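Local coordinates for exopolyphosphatase (Cytophaga hutchinsonii, PDB 3MDQ), which probably hydrolyses inorganic polyphosphate from its chain ends, releasing orthophosphate, as an enzyme of the Ppx/GppA family, at residues F244-R256 with A270-H282. Residues are numbered along the deposited sequence; the frame is centred on the assembly and turned at random.
Sequences FNRLRKQLVASTR and ADMVVVAICLIEH
Ile277 is a knob set into a hole formed by Phe244, Arg248, Leu251 and Val252, and it centres the packing of two helices in this actin-like ATPase fold. Helices 241-253 and 267-286 run roughly antiparallel, at 135° over these segments, with their axes 9.2 Å apart. Ile277 CG1 meets Phe244 CE1 at 3.5 Å, while its other branch, CG2, lies against Arg248 CG. The Phe244 ring, swung anti to the backbone N (chi1 175°), reaches further to Ile280, and Ile280 CG2 is 3.6 Å from Phe244 CE1. At the ring's edge sits Glu281, its OE1 3.4 Å from Phe244 CE2 and its carboxylate almost coplanar with the ring. That oxygen also forms a long salt bridge with Arg248 NE, which is steadied by a nearly straight hydrogen bond to Asn245 OD1. At the other end, Arg256 pairs with Asp271, while its NH2 bridges to Glu267. A leucine in place of Arg256 would probably leave the nearby carboxylates of Asp271 and Glu267 without the positive charge they share. Arg256 NE donates to Asp271 OD1 at 2.8 Å, within the guanidinium plane.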
ATOM      1  N   PHE A 244       2.716   8.737 -16.874  1.00 10.20           N
ATOM      2  CA  PHE A 244       2.648   7.327 -16.484  1.00  9.66           C
ATOM      3  C   PHE A 244       3.272   6.467 -17.564  1.00 12.04           C
ATOM      4  O   PHE A 244       4.061   5.544 -17.268  1.00 11.81           O
ATOM      5  CB  PHE A 244       1.210   6.831 -16.235  1.00 10.84           C
ATOM      6  CG  PHE A 244       1.162   5.370 -15.958  1.00 11.24           C
ATOM      7  CD1 PHE A 244       1.617   4.877 -14.744  1.00 12.82           C
ATOM      8  CD2 PHE A 244       0.778   4.488 -16.952  1.00 13.67           C
ATOM      9  CE1 PHE A 244       1.608   3.515 -14.507  1.00 16.31           C
ATOM     10  CE2 PHE A 244       0.808   3.111 -16.719  1.00 13.61           C
ATOM     11  CZ  PHE A 244       1.225   2.655 -15.507  1.00 12.88           C
ATOM     12  N   ASN A 245       2.938   6.727 -18.812  0.50 11.09           N
ATOM     13  CA  ASN A 245       3.506   5.875 -19.867  0.50 10.76           C
ATOM     14  C   ASN A 245       5.021   6.034 -20.041  0.50 10.98           C
ATOM     15  O   ASN A 245       5.709   5.070 -20.396  0.50 11.03           O
ATOM     16  CB  ASN A 245       2.721   6.054 -21.163  0.50  9.67           C
ATOM     17  CG  ASN A 245       1.366   5.345 -21.125  0.50 12.87           C
ATOM     18  OD1 ASN A 245       1.248   4.157 -20.722  0.50 15.19           O
ATOM     19  ND2 ASN A 245       0.336   6.054 -21.550  0.50 19.84           N
ATOM     20  N   ARG A 246       5.569   7.215 -19.767  1.00  9.81           N
ATOM     21  CA  ARG A 246       7.018   7.376 -19.746  1.00 10.45           C
ATOM     22  C   ARG A 246       7.640   6.539 -18.639  1.00 10.37           C
ATOM     23  O   ARG A 246       8.644   5.831 -18.871  1.00 11.63           O
ATOM     24  CB  ARG A 246       7.425   8.845 -19.558  1.00 12.68           C
ATOM     25  CG  ARG A 246       8.934   9.111 -19.703  1.00 16.56           C
ATOM     26  CD  ARG A 246       9.354  10.457 -19.103  1.00 18.33           C
ATOM     27  NE  ARG A 246       9.415  10.419 -17.634  1.00 23.21           N
ATOM     28  CZ  ARG A 246       8.506  10.934 -16.799  1.00 23.83           C
ATOM     29  NH1 ARG A 246       7.433  11.588 -17.229  1.00 23.11           N
ATOM     30  NH2 ARG A 246       8.696  10.816 -15.497  1.00 26.46           N
ATOM     31  N   LEU A 247       7.032   6.584 -17.458  1.00 10.00           N
ATOM     32  CA  LEU A 247       7.552   5.822 -16.338  1.00 10.55           C
ATOM     33  C   LEU A 247       7.418   4.341 -16.599  1.00 10.92           C
ATOM     34  O   LEU A 247       8.324   3.576 -16.253  1.00 11.28           O
ATOM     35  CB  LEU A 247       6.788   6.185 -15.062  1.00 10.80           C
ATOM     36  CG  LEU A 247       7.017   7.604 -14.530  1.00 11.43           C
ATOM     37  CD1 LEU A 247       5.915   8.051 -13.505  1.00 15.49           C
ATOM     38  CD2 LEU A 247       8.462   7.680 -13.954  1.00 16.56           C
ATOM     39  N   ARG A 248       6.316   3.927 -17.193  1.00 11.26           N
ATOM     40  CA  ARG A 248       6.082   2.522 -17.514  1.00 11.33           C
ATOM     41  C   ARG A 248       7.158   2.016 -18.474  1.00 11.64           C
ATOM     42  O   ARG A 248       7.766   0.960 -18.243  1.00 10.53           O
ATOM     43  CB  ARG A 248       4.690   2.331 -18.103  1.00 12.02           C
ATOM     44  CG  ARG A 248       4.406   0.921 -18.609  1.00 18.49           C
ATOM     45  CD  ARG A 248       3.042   0.830 -19.302  1.00 18.78           C
ATOM     46  NE  ARG A 248       2.973   1.575 -20.547  1.00 23.53           N
ATOM     47  CZ  ARG A 248       3.558   1.223 -21.692  1.00 31.00           C
ATOM     48  NH1 ARG A 248       4.268   0.111 -21.772  1.00 40.48           N
ATOM     49  NH2 ARG A 248       3.429   1.994 -22.764  1.00 42.18           N
ATOM     50  N   LYS A 249       7.412   2.779 -19.516  1.00 11.64           N
ATOM     51  CA  LYS A 249       8.388   2.342 -20.521  1.00 11.84           C
ATOM     52  C   LYS A 249       9.774   2.248 -19.863  1.00 11.62           C
ATOM     53  O   LYS A 249      10.524   1.265 -20.071  1.00 12.19           O
ATOM     54  CB  LYS A 249       8.393   3.283 -21.725  1.00 12.26           C
ATOM     55  CG  LYS A 249       7.227   3.097 -22.616  1.00 19.73           C
ATOM     56  CD  LYS A 249       7.237   4.203 -23.686  1.00 29.73           C
ATOM     57  CE  LYS A 249       6.120   4.061 -24.700  1.00 41.98           C
ATOM     58  NZ  LYS A 249       5.941   5.333 -25.478  1.00 40.67           N
ATOM     59  N   GLN A 250      10.103   3.235 -19.039  1.00 10.02           N
ATOM     60  CA  GLN A 250      11.400   3.274 -18.332  1.00 12.33           C
ATOM     61  C   GLN A 250      11.550   2.047 -17.417  1.00 11.25           C
ATOM     62  O   GLN A 250      12.553   1.336 -17.473  1.00 11.24           O
ATOM     63  CB  GLN A 250      11.556   4.585 -17.536  1.00 11.75           C
ATOM     64  CG  GLN A 250      12.762   4.596 -16.634  1.00 17.41           C
ATOM     65  CD  GLN A 250      12.834   5.789 -15.714  1.00 25.90           C
ATOM     66  OE1 GLN A 250      12.038   6.724 -15.831  1.00 23.62           O
ATOM     67  NE2 GLN A 250      13.781   5.753 -14.778  1.00 24.03           N
ATOM     68  N   LEU A 251      10.533   1.756 -16.615  1.00 10.89           N
ATOM     69  CA  LEU A 251      10.672   0.679 -15.643  1.00  9.61           C
ATOM     70  C   LEU A 251      10.591  -0.705 -16.303  1.00  9.86           C
ATOM     71  O   LEU A 251      11.304  -1.606 -15.885  1.00 11.14           O
ATOM     72  CB  LEU A 251       9.610   0.848 -14.551  1.00 10.79           C
ATOM     73  CG  LEU A 251       9.880   2.029 -13.642  1.00 11.21           C
ATOM     74  CD1 LEU A 251       8.621   2.378 -12.781  1.00 13.62           C
ATOM     75  CD2 LEU A 251      11.081   1.794 -12.721  1.00 15.52           C
ATOM     76  N   VAL A 252       9.762  -0.880 -17.334  1.00 10.03           N
ATOM     77  CA  VAL A 252       9.721  -2.164 -18.051  1.00  9.60           C
ATOM     78  C   VAL A 252      11.103  -2.457 -18.695  1.00 11.90           C
ATOM     79  O   VAL A 252      11.534  -3.612 -18.739  1.00 12.73           O
ATOM     80  CB  VAL A 252       8.567  -2.218 -19.043  1.00 12.81           C
ATOM     81  CG1 VAL A 252       8.722  -3.395 -20.031  1.00 17.83           C
ATOM     82  CG2 VAL A 252       7.264  -2.255 -18.277  1.00 14.51           C
ATOM     83  N   ALA A 253      11.796  -1.439 -19.171  1.00  9.95           N
ATOM     84  CA  ALA A 253      13.113  -1.639 -19.804  1.00 10.24           C
ATOM     85  C   ALA A 253      14.225  -1.884 -18.781  1.00 11.86           C
ATOM     86  O   ALA A 253      15.267  -2.391 -19.132  1.00 12.52           O
ATOM     87  CB  ALA A 253      13.487  -0.430 -20.686  1.00 11.93           C
ATOM     88  N   SER A 254      14.006  -1.468 -17.542  1.00 10.19           N
ATOM     89  CA  SER A 254      15.015  -1.430 -16.511  1.00 10.23           C
ATOM     90  C   SER A 254      15.411  -2.797 -15.973  1.00 11.05           C
ATOM     91  O   SER A 254      14.617  -3.739 -15.940  1.00 11.67           O
ATOM     92  CB  SER A 254      14.556  -0.518 -15.342  1.00 10.03           C
ATOM     93  OG  SER A 254      13.561  -1.181 -14.544  1.00 10.75           O
ATOM     94  N   THR A 255      16.658  -2.871 -15.502  1.00 11.18           N
ATOM     95  CA  THR A 255      17.082  -3.980 -14.683  1.00  9.99           C
ATOM     96  C   THR A 255      16.906  -3.684 -13.198  1.00  9.69           C
ATOM     97  O   THR A 255      16.821  -2.539 -12.787  1.00 10.98           O
ATOM     98  CB  THR A 255      18.555  -4.345 -14.949  1.00 11.63           C
ATOM     99  OG1 THR A 255      19.361  -3.290 -14.448  1.00 12.45           O
ATOM    100  CG2 THR A 255      18.825  -4.549 -16.415  1.00 14.69           C
ATOM    101  N   ARG A 256      16.869  -4.739 -12.398  1.00 10.98           N
ATOM    102  CA  ARG A 256      16.810  -4.595 -10.953  1.00 11.77           C
ATOM    103  C   ARG A 256      17.939  -3.679 -10.451  1.00 11.47           C
ATOM    104  O   ARG A 256      17.728  -2.785  -9.631  1.00 11.64           O
ATOM    105  CB  ARG A 256      16.901  -5.962 -10.254  1.00 12.32           C
ATOM    106  CG  ARG A 256      16.909  -5.861  -8.751  1.00 17.75           C
ATOM    107  CD  ARG A 256      17.015  -7.250  -8.102  1.00 18.57           C
ATOM    108  NE  ARG A 256      17.265  -7.108  -6.674  1.00 20.46           N
ATOM    109  CZ  ARG A 256      18.458  -7.123  -6.099  1.00 19.71           C
ATOM    110  NH1 ARG A 256      19.567  -7.281  -6.821  1.00 22.45           N
ATOM    111  NH2 ARG A 256      18.533  -6.968  -4.788  1.00 30.18           N
ATOM    112  N   ALA A 270      12.028  -2.041  -5.476  1.00 12.49           N
ATOM    113  CA  ALA A 270      12.753  -2.291  -6.726  1.00 10.69           C
ATOM    114  C   ALA A 270      12.466  -3.683  -7.267  1.00  9.83           C
ATOM    115  O   ALA A 270      12.303  -3.858  -8.480  1.00 11.68           O
ATOM    116  CB  ALA A 270      14.259  -2.100  -6.533  1.00 12.12           C
ATOM    117  N   ASP A 271      12.384  -4.665  -6.385  1.00  9.60           N
ATOM    118  CA  ASP A 271      12.130  -6.023  -6.826  1.00 11.65           C
ATOM    119  C   ASP A 271      10.766  -6.226  -7.483  1.00 11.75           C
ATOM    120  O   ASP A 271      10.666  -6.998  -8.448  1.00 13.30           O
ATOM    121  CB  ASP A 271      12.237  -7.002  -5.685  1.00 13.11           C
ATOM    122  CG  ASP A 271      13.633  -7.113  -5.116  1.00 19.83           C
ATOM    123  OD1 ASP A 271      14.602  -6.753  -5.812  1.00 20.03           O
ATOM    124  OD2 ASP A 271      13.719  -7.567  -3.939  1.00 19.70           O
HETATM  125  N   MSE A 272       9.730  -5.559  -6.975  0.50 11.11           N
HETATM  126  CA  MSE A 272       8.367  -5.800  -7.451  0.50 12.34           C
HETATM  127  C   MSE A 272       7.766  -4.698  -8.333  0.50 12.99           C
HETATM  128  O   MSE A 272       6.678  -4.892  -8.893  0.50 11.11           O
HETATM  129  CB  MSE A 272       7.440  -6.017  -6.260  0.50 13.85           C
HETATM  130  CG  MSE A 272       7.357  -4.848  -5.351  0.50 12.14           C
HETATM  131 SE   MSE A 272       5.839  -5.146  -4.197  0.25 15.75          SE
HETATM  132  CE  MSE A 272       4.522  -4.063  -5.178  0.50 15.34           C
ATOM    133  N   VAL A 273       8.445  -3.556  -8.472  1.00 11.99           N
ATOM    134  CA  VAL A 273       7.829  -2.390  -9.114  1.00 10.45           C
ATOM    135  C   VAL A 273       7.449  -2.609 -10.572  1.00 10.18           C
ATOM    136  O   VAL A 273       6.492  -1.990 -11.033  1.00 10.38           O
ATOM    137  CB  VAL A 273       8.663  -1.108  -8.886  1.00 12.61           C
ATOM    138  CG1 VAL A 273       9.914  -1.099  -9.742  1.00 11.58           C
ATOM    139  CG2 VAL A 273       7.804   0.142  -9.097  1.00 13.51           C
ATOM    140  N   VAL A 274       8.179  -3.477 -11.277  1.00 10.04           N
ATOM    141  CA  VAL A 274       7.830  -3.719 -12.687  1.00  9.87           C
ATOM    142  C   VAL A 274       6.487  -4.505 -12.820  1.00 10.63           C
ATOM    143  O   VAL A 274       5.595  -4.129 -13.604  1.00  9.40           O
ATOM    144  CB  VAL A 274       8.948  -4.410 -13.442  1.00 10.57           C
ATOM    145  CG1 VAL A 274       8.538  -4.503 -14.956  1.00 10.91           C
ATOM    146  CG2 VAL A 274      10.287  -3.618 -13.281  1.00 12.65           C
ATOM    147  N   VAL A 275       6.296  -5.555 -12.022  1.00 10.29           N
ATOM    148  CA  VAL A 275       5.003  -6.221 -12.037  1.00 10.65           C
ATOM    149  C   VAL A 275       3.883  -5.321 -11.539  1.00  9.98           C
ATOM    150  O   VAL A 275       2.758  -5.375 -12.033  1.00 10.85           O
ATOM    151  CB  VAL A 275       5.034  -7.601 -11.299  1.00 13.39           C
ATOM    152  CG1 VAL A 275       5.980  -8.569 -12.048  1.00 13.04           C
ATOM    153  CG2 VAL A 275       5.441  -7.491  -9.835  1.00 13.33           C
ATOM    154  N   ALA A 276       4.197  -4.438 -10.585  1.00  9.50           N
ATOM    155  CA  ALA A 276       3.237  -3.474 -10.125  1.00  9.84           C
ATOM    156  C   ALA A 276       2.805  -2.535 -11.243  1.00 10.45           C
ATOM    157  O   ALA A 276       1.597  -2.271 -11.401  1.00 10.98           O
ATOM    158  CB  ALA A 276       3.808  -2.706  -8.900  1.00  9.94           C
ATOM    159  N   ILE A 277       3.769  -1.997 -12.005  0.50  9.98           N
ATOM    160  CA  ILE A 277       3.410  -1.090 -13.117  0.50 10.97           C
ATOM    161  C   ILE A 277       2.620  -1.820 -14.206  0.50 11.06           C
ATOM    162  O   ILE A 277       1.751  -1.222 -14.840  0.50 11.38           O
ATOM    163  CB  ILE A 277       4.610  -0.243 -13.698  0.50 14.66           C
ATOM    164  CG1 ILE A 277       4.222   1.262 -13.706  0.50 13.35           C
ATOM    165  CG2 ILE A 277       4.846  -0.586 -15.148  0.50 15.98           C
ATOM    166  CD1 ILE A 277       5.303   2.217 -13.673  0.50 20.13           C
ATOM    167  N   CYS A 278       2.889  -3.109 -14.430  1.00 11.28           N
ATOM    168  CA  CYS A 278       2.089  -3.907 -15.361  1.00 12.04           C
ATOM    169  C   CYS A 278       0.651  -4.005 -14.866  1.00 10.75           C
ATOM    170  O   CYS A 278      -0.267  -3.942 -15.657  1.00 10.95           O
ATOM    171  CB  CYS A 278       2.665  -5.314 -15.518  1.00 14.13           C
ATOM    172  SG  CYS A 278       4.186  -5.288 -16.496  1.00 21.63           S
ATOM    173  N   LEU A 279       0.460  -4.210 -13.575  1.00  8.94           N
ATOM    174  CA  LEU A 279      -0.910  -4.252 -13.000  1.00  9.66           C
ATOM    175  C   LEU A 279      -1.616  -2.921 -13.164  1.00  8.15           C
ATOM    176  O   LEU A 279      -2.791  -2.880 -13.515  1.00  9.16           O
ATOM    177  CB  LEU A 279      -0.876  -4.658 -11.519  1.00  8.16           C
ATOM    178  CG  LEU A 279      -2.205  -4.733 -10.795  1.00 10.46           C
ATOM    179  CD1 LEU A 279      -3.147  -5.696 -11.534  1.00 11.09           C
ATOM    180  CD2 LEU A 279      -1.999  -5.143  -9.337  1.00 11.57           C
ATOM    181  N   ILE A 280      -0.913  -1.827 -12.933  1.00  8.75           N
ATOM    182  CA  ILE A 280      -1.519  -0.496 -13.095  1.00  8.56           C
ATOM    183  C   ILE A 280      -1.951  -0.284 -14.558  1.00  8.95           C
ATOM    184  O   ILE A 280      -3.082   0.177 -14.817  1.00  9.98           O
ATOM    185  CB  ILE A 280      -0.559   0.643 -12.653  1.00  8.64           C
ATOM    186  CG1 ILE A 280      -0.203   0.516 -11.179  1.00 11.62           C
ATOM    187  CG2 ILE A 280      -1.242   2.026 -12.890  1.00 10.23           C
ATOM    188  CD1 ILE A 280       1.009   1.431 -10.743  1.00 11.64           C
ATOM    189  N   GLU A 281      -1.078  -0.640 -15.495  0.50  9.41           N
ATOM    190  CA  GLU A 281      -1.405  -0.530 -16.908  0.50  9.07           C
ATOM    191  C   GLU A 281      -2.666  -1.360 -17.185  0.50  9.52           C
ATOM    192  O   GLU A 281      -3.605  -0.864 -17.817  0.50  9.25           O
ATOM    193  CB  GLU A 281      -0.219  -0.949 -17.781  0.50  9.96           C
ATOM    194  CG  GLU A 281      -0.507  -1.006 -19.267  0.50 10.07           C
ATOM    195  CD  GLU A 281      -0.582   0.323 -19.944  0.50 16.26           C
ATOM    196  OE1 GLU A 281      -0.434   1.365 -19.295  0.50 13.33           O
ATOM    197  OE2 GLU A 281      -0.796   0.318 -21.175  0.50 24.07           O
ATOM    198  N   HIS A 282      -2.703  -2.595 -16.675  1.00 10.15           N
ATOM    199  CA  HIS A 282      -3.843  -3.470 -16.893  1.00  9.95           C
ATOM    200  C   HIS A 282      -5.125  -2.804 -16.438  1.00 10.54           C
ATOM    201  O   HIS A 282      -6.135  -2.805 -17.153  1.00 12.31           O
ATOM    202  CB  HIS A 282      -3.625  -4.768 -16.128  1.00  9.82           C
ATOM    203  CG  HIS A 282      -4.587  -5.843 -16.493  1.00 13.61           C
ATOM    204  ND1 HIS A 282      -4.284  -6.802 -17.425  1.00 15.18           N
ATOM    205  CD2 HIS A 282      -5.832  -6.119 -16.047  1.00 14.19           C
ATOM    206  CE1 HIS A 282      -5.325  -7.608 -17.572  1.00 14.16           C
ATOM    207  NE2 HIS A 282      -6.284  -7.210 -16.763  1.00 13.68           N
TER